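PDB 3PR7: UspA1 from Moraxella catarrhalis, which is a trimeric adhesin of the bacterial surface that probably binds fibronectin and the host receptor CEACAM1 and responds to mechanical force. Local coordinates for residues N38-R43 with N53-E58; Y59-S64 with Y74-G79; N15-G20 with L30-G35; N87-I92 with G102-I107; Y112-I117 with Y127-G132. All coordinates share one frame; numbering follows the deposited sequence.

Interaction 1 (N38-R43 with N53-E58); sequences NKTKGR and NEATNE
N38 and N53 sit one above the other on successive coils of the roll, their amide planes only 3° apart. Both side chains turn CG anti to the carbonyl carbon (chi1 -59° in N38). N38 OD1 receives the backbone N-H of N53, which arrives in the plane of the N38 amide, at 2.9 Å. The same bond recurs on both flanks: N23 OD1 receives N38 N, and N53 OD1 receives N68 N. This is an asparagine ladder, a feature known from parallel beta-helices. Next to it runs a parallel pairing, with K39 N on N53 O, A55 N on K39 O and K41 N on A55 O, all at 2.9-3.1 Å. The buried face carries T40 and A55: T40 CG2 lies 4.3 Å from A55 CB, and both side chains pack on I47 of strand 46-47.

The outward face is looser. K39 lays CD beside E54 OE2 at 3.5 Å, but its NZ swings away from the carboxylate. The side chains of K41 and T56 meet through aliphatic carbons, CB against CB. Past the corner at G42, E58 OE2 hangs over one face of the R43 guanidinium, 3.3 Å from R43 NH2; no N-H points at it, so the attraction is one of charge. The contact thus keeps its directional bonds for backbone and buried amides, while the solvent side relies on nondirectional charge pairing that probably adds less to its stability.

Interaction 2 (Y59-S64 with Y74-G79); sequences YSTIGS and YSTIGG
Two adjacent coils of the trimeric head, a left-handed parallel beta-roll as in YadA, meet here through their YSTIG segments, with T61 bridged to T76 and I62 to I77. Y59 and Y74 form an offset stack with planes 14° apart and centroids separated by 4.6 Å. The rings are slid so that Y59 CB lies over the Y74 face, while Y74 OH stands over the rim of the Y59 ring, 3.5 Å from Y59 CD1. Y74 stacks in turn on Y89. Along the strands, I77 N donates to T61 O and G63 N to I77 O, each at 2.9 Å, whereas T61 N to S75 O is weak. I62 CG1 meets I77 CB at 4.3 Å on the face turned into the coil. T61 and T76 occupy the other face, which packs on S64 and G80 of the second subunit, and S64 OG bonds to T46 OG1 of the third. The isoleucines fill the coil, while threonine, serine and glycine at the subunit border are consistent with close approach of subunits.

Interaction 3 (N15-G20 with L30-G35); sequences NKISGG and LTIGGG
N15 and L30 begin the pairing of the first two modelled coils. Four hydrogen bonds join the segments. L30 N donates to the side-chain oxygen N15 OD1 (3.1 Å) from well above the amide plane, 48° out of it, while N15 ND2 holds G27 O on the same coil. The remaining three belong to the backbone: K16 N to L30 O at 2.9 Å, then I32 N to K16 O and S18 N to I32 O, both at 3.2 Å. K16 and T31, like I17 and I32, are thereby bridged in parallel.

Apolar contacts occupy both faces. I17 puts CG1 between its backbone N and carbonyl carbon (chi1 67°), which leaves CG2 to touch I32 CG1 at 3.9 Å. On the other face K16 CB rests on T31 CG2 (3.6 Å), and the rest of the lysine leads away from L30-G35.

Beyond the strands the two segments meet through backbone, mostly glycine. G34 CA directs a hydrogen at S18 O across 3.2 Å, and the CA atoms of G19 and G34 are 4.0 Å apart.

Strand 16-17 is the outermost within the chain, whereas 31-32 has strand 46-47 on its far side. Across the coil, I17 and L30 pack on A25 of strand 24-26, and L30 and I32 on T40 of strand 39-41. K16 packs on G19 and T31 on G34 of the second subunit.

Interaction 4 (N87-I92 with G102-I107); sequences NQYSTI and GRYSTI
The Y104 ring lies parallel to that of Y89 on the preceding coil, at 3°, but is slid so far that the centroids stand 5.4 Å apart and overlap is slight. The closest approach is Y104 CE1 to Y89 CD2, 3.5 Å. Y104, with I107 and R103, has the most surface buried in this contact. Each tyrosine is the third residue of a type II beta turn, N87-S90 and G102-S105; the left-handed backbone conformation recurs in both, and the side chains point the same way. Y104 N donates to Q88 O at 2.9 Å, which links one turn to the next, and S105 OG braces the second turn by bonding to G102 O (2.7 Å).

R103 spreads its aliphatic part alongside N87 and Q88: R103 CG touches N87 OD1 at 3.6 Å and CD approaches Q88 OE1. The asparagine amide is turned 64° from the guanidinium, and N87 ND2 bonds to K101 O.

I107 belongs to the strand proper. Its N-H meets T91 O, N to O 2.8 Å, and its CB packs against I92 CG1 at 4.3 Å; across the coil I92 packs on A100 and I107 on A115. Y89 and Y104 pack on D96 of the second subunit, T91 and T106 on its G95 and G110. Turn carbonyls are thus engaged by backbone and serine donors, whereas the buried isoleucine side chains need no polar partner.

Interaction 5 (Y112-I117 with Y127-G132); sequences YNEATI and YNQAKG
E114 and A115 run nearly parallel to Q129 and A130, and the two segments exchange E114 N to N128 O, A130 N to E114 O and T116 N to A130 O hydrogen bonds. Ahead of them N113 OD1 takes the backbone N-H of N128, which lies in the plane of the N113 amide, at 2.8 Å. N98 OD1 does the same for N113 N, and N128 OD1 for N143 N, so these asparagines are rungs of a ladder inside the roll.

On the outer face E114 and Q129 lie side by side. Q129 NE2 donates to E114 OE1 at 2.8 Å in a nearly straight bond (173°), meeting the oxygen on its syn side but 31° out of the carboxylate plane. K131 bends at its last torsion (chi4 -74°), which brings NZ within 3.6 Å of the same E114 OE1, a long salt bridge.

At the other end the Y112 and Y127 rings are parallel but largely slid apart. Instead Y112 CB sits over the Y127 face, 3.9 Å from its centroid, and Y127 OH stands over the rim of the Y112 ring. One carboxylate oxygen thus gathers an amide and, more loosely, an ammonium, which probably disperses its charge at the surface, while the alanines and ladder amides below are buried.

All five interactions join coils fifteen residues apart, and they follow one another along the roll from its N-terminal end in the order 3, 1, 2, 4, 5. Interactions 2, 3 and 4 lie on the strand row that faces other subunits; interactions 1 and 5 lie on the second row, where no other chain touches them, about 24 Å apart between centres. The rows meet inside each coil: I32 CD1 packs on N38 O (3.4 Å), and I107 CD1 on N113 O (3.5 Å). Probable hydrogen bonds tie interaction 1 to 2 (Y59 N to R43 O, 2.9 Å) and 2 to 4 (I92 N to T76 O, 2.8 Å). Interactions 3 and 5 are farthest apart, about 32 Å between centres.

Interaction 1 (N38-R43 with N53-E58)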
# COMPACT_ATOMS: atom_id res chain seq x y z
N ASN A 38 -39.67 -4.78 -13.28
CA ASN A 38 -38.90 -5.33 -12.17
C ASN A 38 -39.46 -6.66 -11.69
O ASN A 38 -40.67 -6.81 -11.52
CB ASN A 38 -38.84 -4.32 -11.03
CG ASN A 38 -38.21 -3.00 -11.44
OD1 ASN A 38 -37.12 -2.97 -12.01
ND2 ASN A 38 -38.90 -1.90 -11.16
N LYS A 39 -38.57 -7.64 -11.51
CA LYS A 39 -38.96 -8.96 -11.02
C LYS A 39 -38.45 -9.19 -9.60
O LYS A 39 -37.33 -8.82 -9.27
CB LYS A 39 -38.38 -10.07 -11.91
CG LYS A 39 -38.95 -10.18 -13.32
CD LYS A 39 -38.46 -11.47 -13.97
CE LYS A 39 -38.24 -11.31 -15.47
NZ LYS A 39 -39.52 -11.24 -16.23
N THR A 40 -39.29 -9.80 -8.77
CA THR A 40 -38.87 -10.27 -7.45
C THR A 40 -39.29 -11.72 -7.24
O THR A 40 -40.37 -12.13 -7.65
CB THR A 40 -39.44 -9.41 -6.30
OG1 THR A 40 -40.83 -9.20 -6.51
CG2 THR A 40 -38.73 -8.07 -6.22
N LYS A 41 -38.41 -12.48 -6.60
CA LYS A 41 -38.66 -13.88 -6.26
C LYS A 41 -38.12 -14.14 -4.85
O LYS A 41 -37.39 -13.32 -4.30
CB LYS A 41 -37.98 -14.82 -7.25
CG LYS A 41 -38.69 -14.96 -8.59
CD LYS A 41 -37.83 -15.72 -9.58
CE LYS A 41 -38.63 -16.16 -10.80
NZ LYS A 41 -37.80 -16.93 -11.76
N GLY A 42 -38.49 -15.28 -4.28
CA GLY A 42 -38.00 -15.69 -2.97
C GLY A 42 -38.81 -15.09 -1.83
O GLY A 42 -40.03 -15.00 -1.91
N ARG A 43 -38.11 -14.69 -0.77
CA ARG A 43 -38.75 -14.10 0.40
C ARG A 43 -38.02 -12.86 0.90
O ARG A 43 -36.79 -12.85 0.97
CB ARG A 43 -38.87 -15.13 1.54
CG ARG A 43 -39.99 -16.15 1.35
CD ARG A 43 -40.56 -16.63 2.68
NE ARG A 43 -39.89 -17.83 3.18
CZ ARG A 43 -38.93 -17.84 4.11
NH1 ARG A 43 -38.52 -16.70 4.66
NH2 ARG A 43 -38.39 -18.99 4.49
N ASN A 53 -34.94 -4.50 -13.03
CA ASN A 53 -34.16 -5.02 -11.92
C ASN A 53 -34.71 -6.37 -11.45
O ASN A 53 -35.93 -6.55 -11.37
CB ASN A 53 -34.11 -4.00 -10.78
CG ASN A 53 -33.39 -2.72 -11.17
OD1 ASN A 53 -32.30 -2.75 -11.74
ND2 ASN A 53 -34.00 -1.58 -10.87
N GLU A 54 -33.82 -7.32 -11.18
CA GLU A 54 -34.19 -8.64 -10.68
C GLU A 54 -33.62 -8.87 -9.29
O GLU A 54 -32.40 -8.97 -9.12
CB GLU A 54 -33.69 -9.74 -11.61
CG GLU A 54 -34.60 -10.09 -12.77
CD GLU A 54 -34.19 -11.39 -13.46
OE1 GLU A 54 -33.01 -11.52 -13.87
OE2 GLU A 54 -35.05 -12.29 -13.59
N ALA A 55 -34.50 -8.96 -8.30
CA ALA A 55 -34.08 -9.33 -6.95
C ALA A 55 -34.73 -10.65 -6.56
O ALA A 55 -35.91 -10.69 -6.21
CB ALA A 55 -34.44 -8.23 -5.96
N THR A 56 -33.96 -11.72 -6.64
CA THR A 56 -34.44 -13.05 -6.28
C THR A 56 -33.79 -13.50 -4.97
O THR A 56 -33.05 -12.73 -4.35
CB THR A 56 -34.19 -14.11 -7.40
OG1 THR A 56 -32.82 -14.53 -7.37
CG2 THR A 56 -34.53 -13.54 -8.78
N ASN A 57 -34.08 -14.73 -4.55
CA ASN A 57 -33.54 -15.30 -3.32
C ASN A 57 -34.11 -14.65 -2.07
O ASN A 57 -35.07 -13.88 -2.15
CB ASN A 57 -32.00 -15.23 -3.32
CG ASN A 57 -31.37 -16.55 -2.95
OD1 ASN A 57 -30.77 -16.69 -1.88
ND2 ASN A 57 -31.50 -17.54 -3.84
N GLU A 58 -33.53 -14.96 -0.92
CA GLU A 58 -34.01 -14.42 0.35
C GLU A 58 -33.21 -13.21 0.81
O GLU A 58 -31.97 -13.23 0.80
CB GLU A 58 -34.03 -15.51 1.43
CG GLU A 58 -35.05 -16.62 1.17
CD GLU A 58 -35.08 -17.67 2.28
OE1 GLU A 58 -34.18 -17.67 3.15
OE2 GLU A 58 -36.00 -18.51 2.26

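Interaction 2 (Y59-S64 with Y74-G79)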
# COMPACT_ATOMS: atom_id res chain seq x y z
N TYR A 59 -33.93 -12.16 1.20
CA TYR A 59 -33.37 -10.93 1.77
C TYR A 59 -32.43 -10.13 0.85
O TYR A 59 -31.53 -9.43 1.34
CB TYR A 59 -32.68 -11.18 3.12
CG TYR A 59 -33.38 -12.13 4.06
CD1 TYR A 59 -32.92 -13.44 4.22
CD2 TYR A 59 -34.49 -11.73 4.80
CE1 TYR A 59 -33.54 -14.32 5.09
CE2 TYR A 59 -35.12 -12.61 5.68
CZ TYR A 59 -34.64 -13.90 5.82
OH TYR A 59 -35.26 -14.78 6.68
N SER A 60 -32.61 -10.24 -0.46
CA SER A 60 -31.80 -9.45 -1.40
C SER A 60 -32.34 -8.03 -1.55
O SER A 60 -33.49 -7.75 -1.17
CB SER A 60 -31.70 -10.15 -2.76
OG SER A 60 -32.97 -10.26 -3.37
N THR A 61 -31.51 -7.14 -2.09
CA THR A 61 -31.80 -5.71 -2.13
C THR A 61 -31.29 -5.05 -3.41
O THR A 61 -30.12 -5.21 -3.77
CB THR A 61 -31.13 -4.97 -0.94
OG1 THR A 61 -31.43 -5.65 0.28
CG2 THR A 61 -31.59 -3.52 -0.85
N ILE A 62 -32.17 -4.33 -4.11
CA ILE A 62 -31.74 -3.42 -5.16
C ILE A 62 -32.32 -2.03 -4.88
O ILE A 62 -33.54 -1.86 -4.82
CB ILE A 62 -32.15 -3.90 -6.58
CG1 ILE A 62 -31.39 -5.18 -6.94
CG2 ILE A 62 -31.87 -2.82 -7.63
CD1 ILE A 62 -31.82 -5.82 -8.25
N GLY A 63 -31.43 -1.06 -4.69
CA GLY A 63 -31.83 0.33 -4.45
C GLY A 63 -32.66 0.91 -5.58
O GLY A 63 -33.76 1.41 -5.36
N SER A 64 -32.12 0.83 -6.80
CA SER A 64 -32.79 1.28 -8.02
C SER A 64 -31.87 1.10 -9.23
O SER A 64 -31.13 0.13 -9.32
CB SER A 64 -33.26 2.73 -7.88
OG SER A 64 -33.72 3.27 -9.11
N TYR A 74 -29.06 -12.48 0.79
CA TYR A 74 -28.59 -11.23 1.40
C TYR A 74 -27.73 -10.36 0.47
O TYR A 74 -26.85 -9.63 0.93
CB TYR A 74 -27.82 -11.50 2.70
CG TYR A 74 -28.66 -11.94 3.87
CD1 TYR A 74 -29.44 -11.03 4.57
CD2 TYR A 74 -28.65 -13.27 4.30
CE1 TYR A 74 -30.20 -11.43 5.67
CE2 TYR A 74 -29.40 -13.68 5.39
CZ TYR A 74 -30.18 -12.75 6.07
OH TYR A 74 -30.94 -13.15 7.14
N SER A 75 -27.99 -10.45 -0.83
CA SER A 75 -27.30 -9.62 -1.82
C SER A 75 -27.72 -8.16 -1.71
O SER A 75 -28.80 -7.86 -1.19
CB SER A 75 -27.61 -10.10 -3.23
OG SER A 75 -27.30 -11.47 -3.37
N THR A 76 -26.86 -7.27 -2.19
CA THR A 76 -27.16 -5.85 -2.21
C THR A 76 -26.55 -5.19 -3.43
O THR A 76 -25.34 -5.31 -3.69
CB THR A 76 -26.61 -5.14 -0.95
OG1 THR A 76 -26.95 -5.88 0.22
CG2 THR A 76 -27.20 -3.73 -0.84
N ILE A 77 -27.39 -4.50 -4.20
CA ILE A 77 -26.93 -3.57 -5.21
C ILE A 77 -27.54 -2.21 -4.89
O ILE A 77 -28.76 -2.05 -4.89
CB ILE A 77 -27.30 -4.01 -6.64
CG1 ILE A 77 -26.68 -5.38 -6.95
CG2 ILE A 77 -26.86 -2.96 -7.67
CD1 ILE A 77 -27.14 -6.00 -8.27
N GLY A 78 -26.68 -1.23 -4.60
CA GLY A 78 -27.13 0.11 -4.23
C GLY A 78 -27.85 0.84 -5.35
O GLY A 78 -28.83 1.54 -5.11
N GLY A 79 -27.36 0.66 -6.58
CA GLY A 79 -27.93 1.30 -7.76
C GLY A 79 -27.04 1.11 -8.98
O GLY A 79 -26.33 0.11 -9.09

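Interaction 3 (N15-G20 with L30-G35)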
# COMPACT_ATOMS: atom_id res chain seq x y z
N ASN A 15 -47.13 -9.42 -0.39
CA ASN A 15 -46.24 -8.58 -1.19
C ASN A 15 -46.79 -7.17 -1.39
O ASN A 15 -48.01 -6.98 -1.47
CB ASN A 15 -45.99 -9.22 -2.57
CG ASN A 15 -45.56 -10.67 -2.48
OD1 ASN A 15 -44.97 -11.11 -1.48
ND2 ASN A 15 -45.84 -11.43 -3.53
N LYS A 16 -45.89 -6.19 -1.46
CA LYS A 16 -46.25 -4.82 -1.80
C LYS A 16 -45.60 -4.36 -3.09
O LYS A 16 -44.57 -3.68 -3.07
CB LYS A 16 -45.89 -3.85 -0.66
CG LYS A 16 -47.04 -3.51 0.28
CD LYS A 16 -48.28 -3.02 -0.45
CE LYS A 16 -49.35 -2.57 0.54
NZ LYS A 16 -50.69 -2.55 -0.09
N ILE A 17 -46.19 -4.73 -4.22
CA ILE A 17 -45.70 -4.30 -5.52
C ILE A 17 -46.60 -3.23 -6.12
O ILE A 17 -47.82 -3.36 -6.13
CB ILE A 17 -45.49 -5.49 -6.51
CG1 ILE A 17 -46.83 -6.14 -6.89
CG2 ILE A 17 -44.53 -6.51 -5.91
CD1 ILE A 17 -46.83 -6.82 -8.26
N SER A 18 -45.98 -2.15 -6.59
CA SER A 18 -46.71 -1.02 -7.16
C SER A 18 -45.86 -0.33 -8.22
O SER A 18 -44.65 -0.52 -8.27
CB SER A 18 -47.10 -0.03 -6.06
OG SER A 18 -45.97 0.37 -5.31
N GLY A 19 -46.51 0.47 -9.07
CA GLY A 19 -45.79 1.32 -10.02
C GLY A 19 -46.06 1.06 -11.49
O GLY A 19 -46.56 1.93 -12.20
N GLY A 20 -45.70 -0.14 -11.95
CA GLY A 20 -45.80 -0.47 -13.36
C GLY A 20 -46.64 -1.70 -13.64
O GLY A 20 -46.86 -2.53 -12.75
N LEU A 30 -42.38 -9.71 -0.67
CA LEU A 30 -41.57 -8.99 -1.65
C LEU A 30 -42.09 -7.57 -1.78
O LEU A 30 -43.26 -7.30 -1.51
CB LEU A 30 -41.61 -9.69 -3.01
CG LEU A 30 -41.30 -11.20 -3.04
CD1 LEU A 30 -41.62 -11.83 -4.39
CD2 LEU A 30 -39.90 -11.56 -2.55
N THR A 31 -41.21 -6.65 -2.19
CA THR A 31 -41.61 -5.26 -2.42
C THR A 31 -40.94 -4.65 -3.64
O THR A 31 -39.73 -4.79 -3.85
CB THR A 31 -41.34 -4.35 -1.19
OG1 THR A 31 -40.08 -4.69 -0.60
CG2 THR A 31 -42.42 -4.54 -0.15
N ILE A 32 -41.75 -3.98 -4.45
CA ILE A 32 -41.26 -3.16 -5.55
C ILE A 32 -41.84 -1.76 -5.38
O ILE A 32 -43.05 -1.57 -5.42
CB ILE A 32 -41.61 -3.75 -6.94
CG1 ILE A 32 -41.08 -5.19 -7.05
CG2 ILE A 32 -41.05 -2.87 -8.06
CD1 ILE A 32 -41.43 -5.90 -8.35
N GLY A 33 -40.96 -0.78 -5.16
CA GLY A 33 -41.36 0.60 -4.88
C GLY A 33 -41.99 1.32 -6.06
O GLY A 33 -42.80 2.23 -5.87
N GLY A 34 -41.61 0.92 -7.27
CA GLY A 34 -42.14 1.53 -8.48
C GLY A 34 -41.34 1.19 -9.72
O GLY A 34 -40.78 0.10 -9.82
N GLY A 35 -41.31 2.12 -10.67
CA GLY A 35 -40.67 1.88 -11.96
C GLY A 35 -41.45 0.85 -12.75
O GLY A 35 -42.67 0.73 -12.60

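Interaction 4 (N87-I92 with G102-I107)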
# COMPACT_ATOMS: atom_id res chain seq x y z
N ASN A 87 -24.49 -14.88 -5.01
CA ASN A 87 -23.83 -15.51 -3.87
C ASN A 87 -24.05 -14.73 -2.58
O ASN A 87 -24.35 -13.53 -2.61
CB ASN A 87 -22.33 -15.69 -4.15
CG ASN A 87 -21.77 -16.95 -3.54
OD1 ASN A 87 -22.40 -17.60 -2.70
ND2 ASN A 87 -20.56 -17.31 -3.96
N GLN A 88 -23.88 -15.42 -1.46
CA GLN A 88 -24.23 -14.89 -0.14
C GLN A 88 -23.50 -13.62 0.25
O GLN A 88 -22.28 -13.51 0.10
CB GLN A 88 -23.97 -15.95 0.93
CG GLN A 88 -24.92 -17.14 0.86
CD GLN A 88 -24.55 -18.24 1.83
OE1 GLN A 88 -23.42 -18.30 2.33
NE2 GLN A 88 -25.50 -19.13 2.11
N TYR A 89 -24.27 -12.65 0.74
CA TYR A 89 -23.75 -11.41 1.32
C TYR A 89 -22.89 -10.57 0.37
O TYR A 89 -22.02 -9.82 0.81
CB TYR A 89 -22.99 -11.70 2.63
CG TYR A 89 -23.85 -12.33 3.71
CD1 TYR A 89 -24.76 -11.56 4.44
CD2 TYR A 89 -23.75 -13.69 4.01
CE1 TYR A 89 -25.55 -12.13 5.44
CE2 TYR A 89 -24.54 -14.27 5.00
CZ TYR A 89 -25.43 -13.48 5.71
OH TYR A 89 -26.21 -14.05 6.70
N SER A 90 -23.17 -10.69 -0.93
CA SER A 90 -22.53 -9.86 -1.95
C SER A 90 -22.96 -8.42 -1.80
O SER A 90 -24.07 -8.15 -1.34
CB SER A 90 -22.93 -10.33 -3.34
OG SER A 90 -22.50 -11.66 -3.56
N THR A 91 -22.09 -7.50 -2.18
CA THR A 91 -22.43 -6.09 -2.17
C THR A 91 -21.84 -5.38 -3.38
O THR A 91 -20.64 -5.49 -3.64
CB THR A 91 -21.93 -5.39 -0.89
OG1 THR A 91 -22.33 -6.14 0.27
CG2 THR A 91 -22.51 -3.98 -0.78
N ILE A 92 -22.69 -4.67 -4.11
CA ILE A 92 -22.23 -3.73 -5.11
C ILE A 92 -22.82 -2.37 -4.76
O ILE A 92 -24.04 -2.19 -4.76
CB ILE A 92 -22.63 -4.14 -6.54
CG1 ILE A 92 -21.97 -5.49 -6.90
CG2 ILE A 92 -22.24 -3.05 -7.55
CD1 ILE A 92 -22.47 -6.11 -8.20
N GLY A 102 -18.60 -13.76 -5.37
CA GLY A 102 -18.01 -14.49 -4.26
C GLY A 102 -18.83 -14.29 -3.00
O GLY A 102 -19.60 -13.33 -2.90
N ARG A 103 -18.67 -15.19 -2.04
CA ARG A 103 -19.28 -15.01 -0.73
C ARG A 103 -18.66 -13.82 -0.03
O ARG A 103 -17.44 -13.68 0.00
CB ARG A 103 -19.06 -16.23 0.14
CG ARG A 103 -20.09 -17.29 0.02
CD ARG A 103 -19.79 -18.29 1.10
NE ARG A 103 -19.60 -19.60 0.53
CZ ARG A 103 -18.46 -20.21 0.23
NH1 ARG A 103 -18.55 -21.41 -0.31
NH2 ARG A 103 -17.25 -19.68 0.47
N TYR A 104 -19.51 -12.97 0.55
CA TYR A 104 -19.06 -11.76 1.25
C TYR A 104 -18.20 -10.85 0.38
O TYR A 104 -17.41 -10.06 0.89
CB TYR A 104 -18.30 -12.10 2.54
CG TYR A 104 -18.89 -13.23 3.37
CD1 TYR A 104 -19.89 -12.98 4.31
CD2 TYR A 104 -18.41 -14.53 3.24
CE1 TYR A 104 -20.42 -14.01 5.08
CE2 TYR A 104 -18.94 -15.57 4.00
CZ TYR A 104 -19.94 -15.30 4.92
OH TYR A 104 -20.46 -16.33 5.67
N SER A 105 -18.34 -10.97 -0.94
CA SER A 105 -17.55 -10.14 -1.86
C SER A 105 -18.13 -8.74 -1.95
O SER A 105 -19.32 -8.52 -1.68
CB SER A 105 -17.44 -10.79 -3.24
OG SER A 105 -18.72 -10.96 -3.83
N THR A 106 -17.28 -7.78 -2.31
CA THR A 106 -17.65 -6.37 -2.27
C THR A 106 -17.09 -5.62 -3.47
O THR A 106 -15.91 -5.76 -3.81
CB THR A 106 -17.11 -5.69 -0.99
OG1 THR A 106 -17.41 -6.51 0.15
CG2 THR A 106 -17.73 -4.31 -0.80
N ILE A 107 -17.94 -4.83 -4.11
CA ILE A 107 -17.48 -3.84 -5.08
C ILE A 107 -18.08 -2.49 -4.72
O ILE A 107 -19.30 -2.30 -4.78
CB ILE A 107 -17.84 -4.22 -6.53
CG1 ILE A 107 -17.22 -5.57 -6.90
CG2 ILE A 107 -17.38 -3.12 -7.49
CD1 ILE A 107 -17.68 -6.13 -8.24

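Interaction 5 (Y112-I117 with Y127-G132)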
# COMPACT_ATOMS: atom_id res chain seq x y z
N TYR A 112 -17.07 -2.26 -14.65
CA TYR A 112 -16.55 -3.53 -15.14
C TYR A 112 -15.58 -4.20 -14.17
O TYR A 112 -14.56 -4.77 -14.57
CB TYR A 112 -15.91 -3.36 -16.52
CG TYR A 112 -16.87 -2.80 -17.55
CD1 TYR A 112 -17.00 -1.42 -17.72
CD2 TYR A 112 -17.65 -3.64 -18.33
CE1 TYR A 112 -17.89 -0.90 -18.65
CE2 TYR A 112 -18.53 -3.13 -19.27
CZ TYR A 112 -18.66 -1.76 -19.42
OH TYR A 112 -19.54 -1.25 -20.35
N ASN A 113 -15.91 -4.13 -12.88
CA ASN A 113 -15.11 -4.75 -11.84
C ASN A 113 -15.64 -6.13 -11.46
O ASN A 113 -16.84 -6.39 -11.59
CB ASN A 113 -15.04 -3.83 -10.63
CG ASN A 113 -14.34 -2.51 -10.93
OD1 ASN A 113 -13.30 -2.48 -11.60
ND2 ASN A 113 -14.90 -1.42 -10.43
N GLU A 114 -14.76 -7.00 -10.99
CA GLU A 114 -15.14 -8.36 -10.61
C GLU A 114 -14.54 -8.77 -9.27
O GLU A 114 -13.33 -8.73 -9.09
CB GLU A 114 -14.68 -9.37 -11.68
CG GLU A 114 -15.44 -9.31 -13.00
CD GLU A 114 -14.75 -10.09 -14.11
OE1 GLU A 114 -13.60 -10.56 -13.91
OE2 GLU A 114 -15.35 -10.24 -15.19
N ALA A 115 -15.41 -9.14 -8.33
CA ALA A 115 -15.00 -9.75 -7.07
C ALA A 115 -15.63 -11.15 -7.02
O ALA A 115 -16.83 -11.28 -6.81
CB ALA A 115 -15.44 -8.90 -5.89
N THR A 116 -14.80 -12.17 -7.22
CA THR A 116 -15.32 -13.50 -7.56
C THR A 116 -15.19 -14.60 -6.51
O THR A 116 -15.85 -15.63 -6.62
CB THR A 116 -14.72 -14.00 -8.89
OG1 THR A 116 -13.30 -14.13 -8.75
CG2 THR A 116 -15.03 -13.03 -10.03
N ILE A 117 -14.36 -14.40 -5.49
CA ILE A 117 -14.21 -15.41 -4.43
C ILE A 117 -14.52 -14.85 -3.04
O ILE A 117 -14.70 -13.64 -2.87
CB ILE A 117 -12.82 -16.12 -4.47
CG1 ILE A 117 -12.60 -16.79 -5.82
CG2 ILE A 117 -12.70 -17.17 -3.35
CD1 ILE A 117 -11.65 -18.00 -5.80
N TYR A 127 -12.24 -2.01 -14.53
CA TYR A 127 -11.67 -3.28 -15.02
C TYR A 127 -10.74 -3.96 -14.02
O TYR A 127 -9.75 -4.58 -14.40
CB TYR A 127 -10.98 -3.08 -16.38
CG TYR A 127 -11.93 -2.60 -17.45
CD1 TYR A 127 -12.70 -3.49 -18.18
CD2 TYR A 127 -12.05 -1.23 -17.72
CE1 TYR A 127 -13.57 -3.05 -19.17
CE2 TYR A 127 -12.91 -0.78 -18.70
CZ TYR A 127 -13.67 -1.69 -19.42
OH TYR A 127 -14.51 -1.21 -20.38
N ASN A 128 -11.09 -3.85 -12.74
CA ASN A 128 -10.32 -4.48 -11.68
C ASN A 128 -10.90 -5.85 -11.34
O ASN A 128 -12.11 -6.05 -11.40
CB ASN A 128 -10.28 -3.57 -10.45
CG ASN A 128 -9.49 -2.29 -10.71
OD1 ASN A 128 -8.39 -2.33 -11.25
ND2 ASN A 128 -10.07 -1.16 -10.32
N GLN A 129 -10.02 -6.78 -11.00
CA GLN A 129 -10.42 -8.14 -10.69
C GLN A 129 -9.79 -8.64 -9.40
O GLN A 129 -8.57 -8.79 -9.30
CB GLN A 129 -10.05 -9.09 -11.83
CG GLN A 129 -10.71 -8.78 -13.17
CD GLN A 129 -10.13 -9.61 -14.30
OE1 GLN A 129 -8.97 -9.45 -14.67
NE2 GLN A 129 -10.94 -10.50 -14.85
N ALA A 130 -10.63 -8.88 -8.40
CA ALA A 130 -10.21 -9.56 -7.18
C ALA A 130 -10.70 -11.01 -7.27
O ALA A 130 -11.88 -11.30 -7.01
CB ALA A 130 -10.76 -8.86 -5.94
N LYS A 131 -9.79 -11.89 -7.68
CA LYS A 131 -10.11 -13.29 -7.97
C LYS A 131 -9.55 -14.26 -6.94
O LYS A 131 -9.86 -15.45 -6.97
CB LYS A 131 -9.57 -13.68 -9.34
CG LYS A 131 -10.37 -13.22 -10.54
CD LYS A 131 -9.79 -13.88 -11.79
CE LYS A 131 -10.26 -13.24 -13.08
NZ LYS A 131 -11.68 -13.58 -13.41
N GLY A 132 -8.70 -13.76 -6.04
CA GLY A 132 -8.13 -14.59 -4.99
C GLY A 132 -8.98 -14.55 -3.73
O GLY A 132 -9.72 -13.59 -3.51